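Local coordinates for protein cytosolic phospholipase A2 delta (Homo sapiens, PDB 5IZ5) that hydrolyses glycerophospholipids at the sn-2 position in a calcium-dependent way, with a preference for linoleic acid there, and associates with membranes through its N-terminal C2 domain, at residues Q201-F204 / A210-F213; L168-D173 / T221-R226; P325-M330 / Q802-A807; V358-G363 / R668-I673. The protein carries 3 engineered substitutions. One frame throughout, in Å; residues are numbered along the deposited sequence.

Contact 1 (Q201-F204 / A210-F213); sequences QTSF and AFRF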
loop_
_atom_site.group_PDB
_atom_site.type_symbol
_atom_site.label_atom_id
_atom_site.label_comp_id
_atom_site.label_asym_id
_atom_site.label_seq_id
_atom_site.Cartn_x
_atom_site.Cartn_y
_atom_site.Cartn_z
ATOM N N GLN B 201 29.124 -6.674 1.353
ATOM C CA GLN B 201 29.197 -6.472 2.790
ATOM C C GLN B 201 30.652 -6.253 3.194
ATOM O O GLN B 201 31.543 -7.009 2.791
ATOM C CB GLN B 201 28.600 -7.663 3.536
ATOM C CG GLN B 201 27.101 -7.815 3.323
ATOM C CD GLN B 201 26.497 -8.954 4.125
ATOM O OE1 GLN B 201 26.487 -8.920 5.352
ATOM N NE2 GLN B 201 25.978 -9.964 3.433
ATOM N N THR B 202 30.883 -5.203 3.975
ATOM C CA THR B 202 32.220 -4.858 4.430
ATOM C C THR B 202 32.255 -4.799 5.937
ATOM O O THR B 202 31.227 -4.609 6.589
ATOM C CB THR B 202 32.671 -3.489 3.909
ATOM O OG1 THR B 202 31.876 -2.463 4.514
ATOM C CG2 THR B 202 32.541 -3.422 2.401
ATOM N N SER B 203 33.453 -4.953 6.483
ATOM C CA SER B 203 33.636 -4.907 7.916
ATOM C C SER B 203 35.103 -4.914 8.304
ATOM O O SER B 203 35.929 -5.554 7.646
ATOM C CB SER B 203 32.973 -6.111 8.563
ATOM O OG SER B 203 33.501 -6.299 9.858
ATOM N N PHE B 204 35.411 -4.219 9.395
ATOM C CA PHE B 204 36.736 -4.288 9.988
ATOM C C PHE B 204 36.896 -5.608 10.730
ATOM O O PHE B 204 35.919 -6.217 11.157
ATOM C CB PHE B 204 36.978 -3.103 10.920
ATOM C CG PHE B 204 37.045 -1.786 10.202
ATOM C CD1 PHE B 204 36.024 -0.851 10.320
ATOM C CD2 PHE B 204 38.128 -1.491 9.390
ATOM C CE1 PHE B 204 36.094 0.358 9.645
ATOM C CE2 PHE B 204 38.203 -0.287 8.713
ATOM C CZ PHE B 204 37.185 0.641 8.840
ATOM N N ALA B 210 30.276 -12.570 11.514
ATOM C CA ALA B 210 29.555 -13.448 10.579
ATOM C C ALA B 210 28.777 -12.663 9.523
ATOM O O ALA B 210 28.409 -11.509 9.742
ATOM C CB ALA B 210 28.606 -14.355 11.349
ATOM N N PHE B 211 28.529 -13.306 8.382
ATOM C CA PHE B 211 27.797 -12.692 7.275
ATOM C C PHE B 211 26.852 -13.686 6.615
ATOM O O PHE B 211 27.172 -14.868 6.481
ATOM C CB PHE B 211 28.758 -12.181 6.206
ATOM C CG PHE B 211 29.832 -11.286 6.735
ATOM C CD1 PHE B 211 29.662 -9.911 6.747
ATOM C CD2 PHE B 211 31.015 -11.819 7.230
ATOM C CE1 PHE B 211 30.651 -9.080 7.244
ATOM C CE2 PHE B 211 32.006 -10.996 7.730
ATOM C CZ PHE B 211 31.827 -9.623 7.736
ATOM N N ARG B 212 25.697 -13.187 6.186
ATOM C CA ARG B 212 24.730 -13.983 5.449
ATOM C C ARG B 212 24.405 -13.279 4.142
ATOM O O ARG B 212 24.132 -12.079 4.135
ATOM C CB ARG B 212 23.459 -14.156 6.292
ATOM C CG ARG B 212 22.242 -14.718 5.543
ATOM C CD ARG B 212 22.062 -16.202 5.728
ATOM N NE ARG B 212 21.795 -16.529 7.117
ATOM C CZ ARG B 212 21.656 -17.775 7.556
ATOM N NH1 ARG B 212 21.749 -18.807 6.718
ATOM N NH2 ARG B 212 21.422 -17.990 8.839
ATOM N N PHE B 213 24.446 -14.028 3.042
ATOM C CA PHE B 213 23.955 -13.550 1.757
ATOM C C PHE B 213 22.758 -14.386 1.328
ATOM O O PHE B 213 22.764 -15.615 1.467
ATOM C CB PHE B 213 25.029 -13.658 0.678
ATOM C CG PHE B 213 26.172 -12.696 0.850
ATOM C CD1 PHE B 213 26.200 -11.487 0.162
ATOM C CD2 PHE B 213 27.236 -13.013 1.674
ATOM C CE1 PHE B 213 27.264 -10.606 0.304
ATOM C CE2 PHE B 213 28.303 -12.139 1.821
ATOM C CZ PHE B 213 28.317 -10.934 1.136
#
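Gln-201 carries the one hydrogen bond between 201-204 and 210-213: its NE2 donates to Arg-212 O at 2.9 Å, with an N-H...O angle of 152°. The acceptor lies close to the plane of the amide, while seen from the carbonyl the donor stands well above the plane. Such a reach needs a long chain, and Gln-201 supplies it: CG lies anti to the carbonyl carbon (chi1 -67°), and the chain then runs on extended.

The flat groups meet in two different ways. NE2 also sits over the centre of one face of the Phe-213 ring, 3.3 Å above its plane, so the same nitrogen that holds the carbonyl faces the aromatic cloud. Toward Phe-211 the amide shows its oxygen instead, and at the ring edge: OE1 lies 3.6 Å from Phe-211 CD1, in the ring plane.

Apolar contact completes the join. Ser-203 CB approaches the same ring's edge, 3.8 Å from Phe-211 CZ, and a small residue suits this place beside a buried ring. A leucine in place of Gln-201 would probably leave Arg-212 O without this donor and the face of Phe-213 without its amide cover.

The two strands run antiparallel, their axes 9.1 Å apart at closest, yet they do not pair; strand 200-204 belongs to one sheet and strand 210-216 to the facing one. Contact between side chains across that spacing is what is expected of a beta sandwich, consistent with a second C2 domain lying ahead of the catalytic part.

Contact 2 (L168-D173 / T221-R226); sequences LDVHLD and TELSGR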
loop_
_atom_site.group_PDB
_atom_site.type_symbol
_atom_site.label_atom_id
_atom_site.label_comp_id
_atom_site.label_asym_id
_atom_site.label_seq_id
_atom_site.Cartn_x
_atom_site.Cartn_y
_atom_site.Cartn_z
ATOM N N LEU B 168 23.971 -18.197 1.979
ATOM C CA LEU B 168 25.395 -18.489 2.199
ATOM C C LEU B 168 25.957 -17.746 3.401
ATOM O O LEU B 168 25.872 -16.519 3.480
ATOM C CB LEU B 168 26.179 -18.272 0.899
ATOM C CG LEU B 168 27.451 -17.441 0.644
ATOM C CD1 LEU B 168 28.302 -17.047 1.840
ATOM C CD2 LEU B 168 28.295 -18.215 -0.367
ATOM N N ASP B 169 26.520 -18.510 4.338
ATOM C CA ASP B 169 27.075 -17.955 5.573
ATOM C C ASP B 169 28.598 -17.927 5.536
ATOM O O ASP B 169 29.226 -18.919 5.168
ATOM C CB ASP B 169 26.623 -18.782 6.780
ATOM C CG ASP B 169 25.233 -18.411 7.265
ATOM O OD1 ASP B 169 24.808 -17.252 7.070
ATOM O OD2 ASP B 169 24.571 -19.285 7.859
ATOM N N VAL B 170 29.178 -16.798 5.937
ATOM C CA VAL B 170 30.626 -16.640 5.999
ATOM C C VAL B 170 31.041 -16.322 7.436
ATOM O O VAL B 170 30.643 -15.295 7.984
ATOM C CB VAL B 170 31.110 -15.504 5.082
ATOM C CG1 VAL B 170 32.627 -15.456 5.049
ATOM C CG2 VAL B 170 30.567 -15.672 3.674
ATOM N N HIS B 171 31.835 -17.209 8.038
ATOM C CA HIS B 171 32.312 -17.038 9.417
ATOM C C HIS B 171 33.810 -16.787 9.441
ATOM O O HIS B 171 34.529 -17.216 8.547
ATOM C CB HIS B 171 31.955 -18.262 10.260
ATOM C CG HIS B 171 30.481 -18.450 10.433
ATOM N ND1 HIS B 171 29.752 -17.768 11.386
ATOM C CD2 HIS B 171 29.592 -19.215 9.756
ATOM C CE1 HIS B 171 28.481 -18.116 11.296
ATOM N NE2 HIS B 171 28.357 -18.994 10.316
ATOM N N LEU B 172 34.275 -16.093 10.474
ATOM C CA LEU B 172 35.626 -15.554 10.486
ATOM C C LEU B 172 36.368 -15.713 11.813
ATOM O O LEU B 172 35.921 -15.220 12.847
ATOM C CB LEU B 172 35.561 -14.083 10.071
ATOM C CG LEU B 172 36.689 -13.125 10.458
ATOM C CD1 LEU B 172 38.060 -13.659 10.079
ATOM C CD2 LEU B 172 36.441 -11.772 9.828
ATOM N N ASP B 173 37.516 -16.392 11.751
ATOM C CA ASP B 173 38.478 -16.447 12.848
ATOM C C ASP B 173 39.424 -15.269 12.758
ATOM O O ASP B 173 39.004 -14.141 12.927
ATOM C CB ASP B 173 39.303 -17.731 12.797
ATOM C CG ASP B 173 38.500 -18.961 13.170
ATOM O OD1 ASP B 173 37.671 -18.880 14.101
ATOM O OD2 ASP B 173 38.713 -20.018 12.547
ATOM N N THR B 221 26.934 -17.308 -10.329
ATOM C CA THR B 221 27.614 -16.168 -9.758
ATOM C C THR B 221 28.767 -16.654 -8.875
ATOM O O THR B 221 29.176 -17.810 -8.963
ATOM C CB THR B 221 26.603 -15.269 -8.999
ATOM O OG1 THR B 221 27.254 -14.083 -8.552
ATOM C CG2 THR B 221 25.964 -15.997 -7.808
ATOM N N GLU B 222 29.300 -15.777 -8.038
ATOM C CA GLU B 222 30.444 -16.126 -7.201
ATOM C C GLU B 222 30.492 -15.238 -5.983
ATOM O O GLU B 222 29.944 -14.141 -5.994
ATOM C CB GLU B 222 31.737 -15.945 -7.993
ATOM C CG GLU B 222 31.915 -14.541 -8.555
ATOM C CD GLU B 222 33.134 -14.417 -9.437
ATOM O OE1 GLU B 222 34.240 -14.404 -8.886
ATOM O OE2 GLU B 222 32.990 -14.328 -10.675
ATOM N N LEU B 223 31.155 -15.718 -4.938
ATOM C CA LEU B 223 31.509 -14.887 -3.804
ATOM C C LEU B 223 32.979 -14.526 -3.936
ATOM O O LEU B 223 33.833 -15.414 -4.017
ATOM C CB LEU B 223 31.304 -15.623 -2.483
ATOM C CG LEU B 223 31.779 -14.809 -1.266
ATOM C CD1 LEU B 223 30.657 -13.954 -0.707
ATOM C CD2 LEU B 223 32.351 -15.711 -0.186
ATOM N N SER B 224 33.276 -13.231 -3.945
ATOM C CA SER B 224 34.661 -12.766 -3.916
ATOM C C SER B 224 34.969 -12.107 -2.577
ATOM O O SER B 224 34.126 -11.405 -2.013
ATOM C CB SER B 224 34.936 -11.803 -5.063
ATOM O OG SER B 224 34.260 -10.579 -4.871
ATOM N N GLY B 225 36.179 -12.347 -2.075
ATOM C CA GLY B 225 36.611 -11.866 -0.766
ATOM C C GLY B 225 38.002 -11.261 -0.825
ATOM O O GLY B 225 38.889 -11.780 -1.509
ATOM N N ARG B 226 38.200 -10.172 -0.092
ATOM C CA ARG B 226 39.507 -9.525 -0.045
ATOM C C ARG B 226 39.659 -8.643 1.189
ATOM O O ARG B 226 38.667 -8.189 1.780
ATOM C CB ARG B 226 39.792 -8.719 -1.314
ATOM C CG ARG B 226 38.801 -7.596 -1.589
ATOM C CD ARG B 226 39.482 -6.344 -2.118
ATOM N NE ARG B 226 39.617 -6.369 -3.576
ATOM C CZ ARG B 226 40.760 -6.491 -4.262
ATOM N NH1 ARG B 226 41.942 -6.621 -3.656
ATOM N NH2 ARG B 226 40.713 -6.486 -5.590
#
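Leu-223 reaches across from strand 221-228 to meet Leu-168 and Val-170 of strand 160-172, and purely apolar contact joins the two segments. Its CD2 lies 4.3 Å from Val-170 CG2, while its CB stands 4.5 Å from Leu-168 CD2, so the root of the side chain faces one partner and a branch tip the other. CG of Leu-223 is anti to the backbone N (chi1 175°), which carries the branch toward Val-170. Leu-168 and Val-170 are two residues apart and therefore turn to the same face of their strand. All three are buried, and branched hydrocarbon suits a contact made by apolar side chains alone. The touch is light, with 99 Å² buried between the segments.

Around this trio the next shell is greasy too. Phe-213 leans on Leu-223, Leu-193 on Leu-168, and Leu-191 and Leu-273 on Val-170. The backbone of Leu-168 is bonded to that of Phe-213 and Val-170 to Phe-211, which fixes their height in the sheet. Between them Asp-169 points out of the core, where its carboxylate forms a salt bridge with Arg-212.

Strand 160-172 lies between strands 210-216 and 266-277 of one sheet, and strand 221-228 between 188-193 and 244-248 of the other, so the contact spans the interior of the C2-like sandwich from one middle strand to another.

Contact 3 (P325-M330 / Q802-A807); sequences PVVGIM and QALRTA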
loop_
_atom_site.group_PDB
_atom_site.type_symbol
_atom_site.label_atom_id
_atom_site.label_comp_id
_atom_site.label_asym_id
_atom_site.label_seq_id
_atom_site.Cartn_x
_atom_site.Cartn_y
_atom_site.Cartn_z
ATOM N N PRO B 325 -26.528 -13.510 5.789
ATOM C CA PRO B 325 -26.015 -12.549 4.819
ATOM C C PRO B 325 -24.788 -11.801 5.342
ATOM O O PRO B 325 -24.686 -11.536 6.540
ATOM C CB PRO B 325 -27.190 -11.589 4.628
ATOM C CG PRO B 325 -27.873 -11.606 5.953
ATOM C CD PRO B 325 -27.768 -13.030 6.425
ATOM N N VAL B 326 -23.863 -11.494 4.439
ATOM C CA VAL B 326 -22.654 -10.753 4.782
ATOM C C VAL B 326 -22.947 -9.266 4.599
ATOM O O VAL B 326 -23.217 -8.801 3.489
ATOM C CB VAL B 326 -21.461 -11.200 3.912
ATOM C CG1 VAL B 326 -20.200 -10.422 4.267
ATOM C CG2 VAL B 326 -21.215 -12.697 4.078
ATOM N N VAL B 327 -22.912 -8.534 5.705
ATOM C CA VAL B 327 -23.232 -7.111 5.720
ATOM C C VAL B 327 -21.966 -6.303 5.995
ATOM O O VAL B 327 -21.192 -6.643 6.884
ATOM C CB VAL B 327 -24.274 -6.787 6.810
ATOM C CG1 VAL B 327 -24.557 -5.294 6.869
ATOM C CG2 VAL B 327 -25.566 -7.559 6.559
ATOM N N GLY B 328 -21.773 -5.230 5.234
ATOM C CA GLY B 328 -20.621 -4.351 5.405
ATOM C C GLY B 328 -21.028 -2.907 5.615
ATOM O O GLY B 328 -22.036 -2.453 5.079
ATOM N N ILE B 329 -20.266 -2.204 6.447
ATOM C CA ILE B 329 -20.321 -0.754 6.540
ATOM C C ILE B 329 -19.131 -0.213 5.781
ATOM O O ILE B 329 -18.014 -0.689 5.974
ATOM C CB ILE B 329 -20.138 -0.248 7.984
ATOM C CG1 ILE B 329 -21.332 -0.611 8.858
ATOM C CG2 ILE B 329 -19.968 1.266 7.988
ATOM C CD1 ILE B 329 -21.063 -0.482 10.343
ATOM N N MET B 330 -19.366 0.821 4.979
ATOM C CA MET B 330 -18.341 1.406 4.131
ATOM C C MET B 330 -18.380 2.920 4.302
ATOM O O MET B 330 -19.398 3.554 4.019
ATOM C CB MET B 330 -18.676 0.991 2.703
ATOM C CG MET B 330 -17.962 1.639 1.544
ATOM S SD MET B 330 -18.486 0.771 0.050
ATOM C CE MET B 330 -19.657 1.897 -0.736
ATOM N N GLN B 802 -35.710 -3.994 5.791
ATOM C CA GLN B 802 -36.154 -4.479 4.482
ATOM C C GLN B 802 -35.003 -5.018 3.640
ATOM O O GLN B 802 -35.122 -6.079 3.035
ATOM C CB GLN B 802 -36.893 -3.382 3.725
ATOM C CG GLN B 802 -37.586 -3.872 2.460
ATOM C CD GLN B 802 -37.839 -2.755 1.466
ATOM O OE1 GLN B 802 -38.345 -1.698 1.838
ATOM N NE2 GLN B 802 -37.489 -2.980 0.194
ATOM N N ALA B 803 -33.894 -4.284 3.597
ATOM C CA ALA B 803 -32.720 -4.716 2.838
ATOM C C ALA B 803 -32.133 -5.981 3.440
ATOM O O ALA B 803 -31.738 -6.895 2.716
ATOM C CB ALA B 803 -31.672 -3.621 2.793
ATOM N N LEU B 804 -32.096 -6.041 4.767
ATOM C CA LEU B 804 -31.649 -7.246 5.456
ATOM C C LEU B 804 -32.515 -8.456 5.094
ATOM O O LEU B 804 -31.984 -9.542 4.861
ATOM C CB LEU B 804 -31.625 -7.036 6.971
ATOM C CG LEU B 804 -30.464 -6.188 7.490
ATOM C CD1 LEU B 804 -30.714 -5.740 8.920
ATOM C CD2 LEU B 804 -29.146 -6.939 7.390
ATOM N N ARG B 805 -33.834 -8.264 5.029
ATOM C CA ARG B 805 -34.746 -9.337 4.621
ATOM C C ARG B 805 -34.469 -9.792 3.198
ATOM O O ARG B 805 -34.426 -10.988 2.928
ATOM C CB ARG B 805 -36.213 -8.910 4.739
ATOM C CG ARG B 805 -36.712 -8.836 6.168
ATOM C CD ARG B 805 -38.214 -8.615 6.237
ATOM N NE ARG B 805 -38.651 -8.518 7.628
ATOM C CZ ARG B 805 -38.791 -9.552 8.457
ATOM N NH1 ARG B 805 -38.545 -10.796 8.053
ATOM N NH2 ARG B 805 -39.186 -9.339 9.707
ATOM N N THR B 806 -34.286 -8.837 2.290
ATOM C CA THR B 806 -33.962 -9.156 0.903
ATOM C C THR B 806 -32.615 -9.869 0.805
ATOM O O THR B 806 -32.484 -10.856 0.084
ATOM C CB THR B 806 -33.913 -7.894 0.031
ATOM O OG1 THR B 806 -35.095 -7.119 0.245
ATOM C CG2 THR B 806 -33.805 -8.261 -1.440
ATOM N N ALA B 807 -31.622 -9.370 1.541
ATOM C CA ALA B 807 -30.304 -9.999 1.590
ATOM C C ALA B 807 -30.433 -11.440 2.059
ATOM O O ALA B 807 -29.775 -12.335 1.528
ATOM C CB ALA B 807 -29.376 -9.223 2.515
#
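The carbonyl oxygen of Gln-802 is gripped twice by Thr-806, by its backbone N at 3.0 Å and by its OG1, also at 3.0 Å, the two donors coming from opposite faces of the carbonyl plane. The first is the ordinary helical bond; the second lets a threonine hydroxyl find a partner within its own helix, a common use of this residue in helices. That helix, 797-810, is near the C-terminus and packs on the central mixed sheet of the patatin-like catalytic domain, where 325-330 leads into strand 327-331. The strand runs on toward Gly-334 and Gly-335, which bind substrate.

Leu-804 and Ala-807, three residues apart on the helix, make the contact, and Pro-325 and Val-327, two apart, meet them from the other side. Ala-807, with a single methyl, allows a close approach: its CB lies 3.9 Å from Pro-325 CB. Proline, with no backbone N-H to satisfy, suits the position just ahead of the strand. Its neighbour Val-326 turns its side chain away from the helix, and its N bonds to the carboxylate of Asp-671, tying the strand's approach to the next segment of the sheet.

On the same helix Ala-803 rests on Leu-672 and Leu-732, and Thr-806 touches Ile-730. The Val-327 and Leu-804 side chains cross at about a right angle. CG of Leu-804 is anti to its carbonyl carbon (chi1 -75°), swinging the branch inward until Leu-804 CD2 comes 3.7 Å from Val-327 CG2.

Contact 4 (V358-G363 / R668-I673); sequences VTYFSG and RRLDLI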
loop_
_atom_site.group_PDB
_atom_site.type_symbol
_atom_site.label_atom_id
_atom_site.label_comp_id
_atom_site.label_asym_id
_atom_site.label_seq_id
_atom_site.Cartn_x
_atom_site.Cartn_y
_atom_site.Cartn_z
ATOM N N VAL B 358 -23.390 -6.720 11.448
ATOM C CA VAL B 358 -22.362 -6.284 10.497
ATOM C C VAL B 358 -21.118 -7.162 10.577
ATOM O O VAL B 358 -20.561 -7.359 11.655
ATOM C CB VAL B 358 -21.957 -4.818 10.755
ATOM C CG1 VAL B 358 -20.879 -4.367 9.774
ATOM C CG2 VAL B 358 -23.174 -3.910 10.663
ATOM N N THR B 359 -20.677 -7.671 9.432
ATOM C CA THR B 359 -19.473 -8.501 9.359
ATOM C C THR B 359 -18.213 -7.668 9.086
ATOM O O THR B 359 -17.194 -7.844 9.759
ATOM C CB THR B 359 -19.618 -9.605 8.292
ATOM O OG1 THR B 359 -20.641 -10.519 8.701
ATOM C CG2 THR B 359 -18.314 -10.381 8.105
ATOM N N TYR B 360 -18.295 -6.760 8.113
ATOM C CA TYR B 360 -17.141 -5.970 7.677
ATOM C C TYR B 360 -17.339 -4.473 7.886
ATOM O O TYR B 360 -18.449 -3.956 7.764
ATOM C CB TYR B 360 -16.873 -6.226 6.205
ATOM C CG TYR B 360 -16.392 -7.623 5.884
ATOM C CD1 TYR B 360 -15.171 -8.083 6.357
ATOM C CD2 TYR B 360 -17.147 -8.471 5.080
ATOM C CE1 TYR B 360 -14.718 -9.355 6.053
ATOM C CE2 TYR B 360 -16.703 -9.744 4.767
ATOM C CZ TYR B 360 -15.490 -10.184 5.257
ATOM O OH TYR B 360 -15.027 -11.441 4.940
ATOM N N PHE B 361 -16.245 -3.776 8.180
ATOM C CA PHE B 361 -16.280 -2.343 8.466
ATOM C C PHE B 361 -15.055 -1.707 7.797
ATOM O O PHE B 361 -13.940 -1.821 8.302
ATOM C CB PHE B 361 -16.313 -2.149 9.991
ATOM C CG PHE B 361 -16.398 -0.714 10.463
ATOM C CD1 PHE B 361 -16.554 0.358 9.586
ATOM C CD2 PHE B 361 -16.336 -0.444 11.824
ATOM C CE1 PHE B 361 -16.619 1.658 10.066
ATOM C CE2 PHE B 361 -16.409 0.850 12.306
ATOM C CZ PHE B 361 -16.551 1.905 11.425
ATOM N N SER B 362 -15.272 -1.076 6.640
ATOM C CA SER B 362 -14.193 -0.448 5.872
ATOM C C SER B 362 -14.238 1.076 5.963
ATOM O O SER B 362 -15.313 1.685 6.093
ATOM C CB SER B 362 -14.228 -0.875 4.401
ATOM O OG SER B 362 -15.287 -0.246 3.705
ATOM N N GLY B 363 -13.057 1.682 5.890
ATOM C CA GLY B 363 -12.931 3.132 5.959
ATOM C C GLY B 363 -11.630 3.651 5.374
ATOM O O GLY B 363 -10.658 2.893 5.182
ATOM N N ARG B 668 -15.044 -12.413 0.029
ATOM C CA ARG B 668 -15.836 -11.649 0.998
ATOM C C ARG B 668 -17.353 -11.731 0.751
ATOM O O ARG B 668 -18.131 -11.744 1.703
ATOM C CB ARG B 668 -15.355 -10.194 1.073
ATOM C CG ARG B 668 -13.920 -10.085 1.579
ATOM C CD ARG B 668 -13.721 -8.938 2.552
ATOM N NE ARG B 668 -12.447 -9.080 3.262
ATOM C CZ ARG B 668 -11.353 -8.353 3.046
ATOM N NH1 ARG B 668 -11.336 -7.383 2.137
ATOM N NH2 ARG B 668 -10.254 -8.598 3.755
ATOM N N ARG B 669 -17.762 -11.773 -0.516
ATOM C CA ARG B 669 -19.162 -12.043 -0.898
ATOM C C ARG B 669 -20.178 -11.174 -0.173
ATOM O O ARG B 669 -21.066 -11.699 0.498
ATOM C CB ARG B 669 -19.552 -13.500 -0.612
ATOM C CG ARG B 669 -19.450 -14.500 -1.763
ATOM C CD ARG B 669 -18.161 -15.289 -1.712
ATOM N NE ARG B 669 -18.252 -16.487 -2.545
ATOM C CZ ARG B 669 -17.394 -17.508 -2.514
ATOM N NH1 ARG B 669 -16.343 -17.502 -1.695
ATOM N NH2 ARG B 669 -17.589 -18.548 -3.318
ATOM N N LEU B 670 -20.079 -9.861 -0.312
ATOM C CA LEU B 670 -21.028 -8.988 0.366
ATOM C C LEU B 670 -22.408 -9.041 -0.263
ATOM O O LEU B 670 -22.554 -9.032 -1.490
ATOM C CB LEU B 670 -20.520 -7.545 0.453
ATOM C CG LEU B 670 -19.656 -7.439 1.711
ATOM C CD1 LEU B 670 -18.183 -7.584 1.372
ATOM C CD2 LEU B 670 -19.945 -6.164 2.471
ATOM N N ASP B 671 -23.408 -9.123 0.611
ATOM C CA ASP B 671 -24.813 -9.149 0.219
ATOM C C ASP B 671 -25.438 -7.777 0.390
ATOM O O ASP B 671 -26.217 -7.345 -0.450
ATOM C CB ASP B 671 -25.568 -10.180 1.062
ATOM C CG ASP B 671 -25.029 -11.576 0.868
ATOM O OD1 ASP B 671 -25.043 -12.049 -0.285
ATOM O OD2 ASP B 671 -24.586 -12.196 1.859
ATOM N N LEU B 672 -25.097 -7.099 1.483
ATOM C CA LEU B 672 -25.587 -5.752 1.743
ATOM C C LEU B 672 -24.448 -4.853 2.207
ATOM O O LEU B 672 -23.642 -5.251 3.045
ATOM C CB LEU B 672 -26.684 -5.786 2.811
ATOM C CG LEU B 672 -27.181 -4.438 3.341
ATOM C CD1 LEU B 672 -27.868 -3.655 2.237
ATOM C CD2 LEU B 672 -28.121 -4.642 4.514
ATOM N N ILE B 673 -24.393 -3.639 1.667
ATOM C CA ILE B 673 -23.427 -2.637 2.104
ATOM C C ILE B 673 -24.153 -1.373 2.542
ATOM O O ILE B 673 -24.920 -0.795 1.772
ATOM C CB ILE B 673 -22.433 -2.270 0.982
ATOM C CG1 ILE B 673 -21.649 -3.506 0.543
ATOM C CG2 ILE B 673 -21.465 -1.189 1.457
ATOM C CD1 ILE B 673 -20.916 -3.335 -0.768
#
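Strand 360-363, on which the buried Tyr-360 packs against Arg-668, leads to the nucleophile Ser-365 at the turn before helix 367-375, the strand-turn-helix shape of a nucleophile elbow. Arg-668 lays its CD over one face of the Tyr-360 ring, 3.7 Å from the ring centroid and 23° off the normal: a CH-pi contact made by the aliphatic part of the chain. Thr-359 CG2 covers the opposite face, so the phenol is held between a methylene and a methyl. The arginine chain bends at chi2 (-139°), and its guanidinium is steeply tilted to the ring, the two planes 62° apart, with Tyr-360 OH in the guanidinium plane at its edge. Arg-668 NE passes 3.6 Å from Tyr-360 CE1.

Within the domain's sheet, strand 327-331 lies between the two strands to which these segments lead, parallel to both, and the long tyrosine and arginine side chains meet near Val-326, where the chain approaches that middle strand. Glu-294 OE2 takes a hydrogen bond from Tyr-360 OH and forms a salt bridge with Arg-668 NE, while NH1 of Arg-668 pairs with Glu-486 and bonds to Ser-662 O. Two carboxylates thus probably offset a buried positive charge. A phenylalanine in place of Tyr-360 would probably leave Glu-294 without its hydroxyl partner, so that the carboxylate gripping Arg-668 NE is less firmly fixed.

Nearer the root of the ring Leu-670 packs alongside, its chain crossing that of Tyr-360 obliquely, with Leu-670 CD1 4.0 Å from Tyr-360 CD2.

How the contacts relate
The four contacts form two pairs in two domains. Contacts 1 and 2, with centres 8 Å apart, sit in the C2-like sandwich, contact 1 nested inside the loop that contact 2 closes; strands 160-172 and 210-216 are neighbours in one sheet, and strands 200-204 and 221-228 belong to the other. Contacts 3 and 4, also 8 Å apart between centres, share the mixed sheet of the catalytic domain through strands 327-331, 360-363 and 672-676, with contact 4 nested inside contact 3. The pairs follow in series along the chain, contacts 1 and 3 being 57 Å apart between centres. The two pairs thus report on separate cores, one in the C2-like sandwich and one in the catalytic domain.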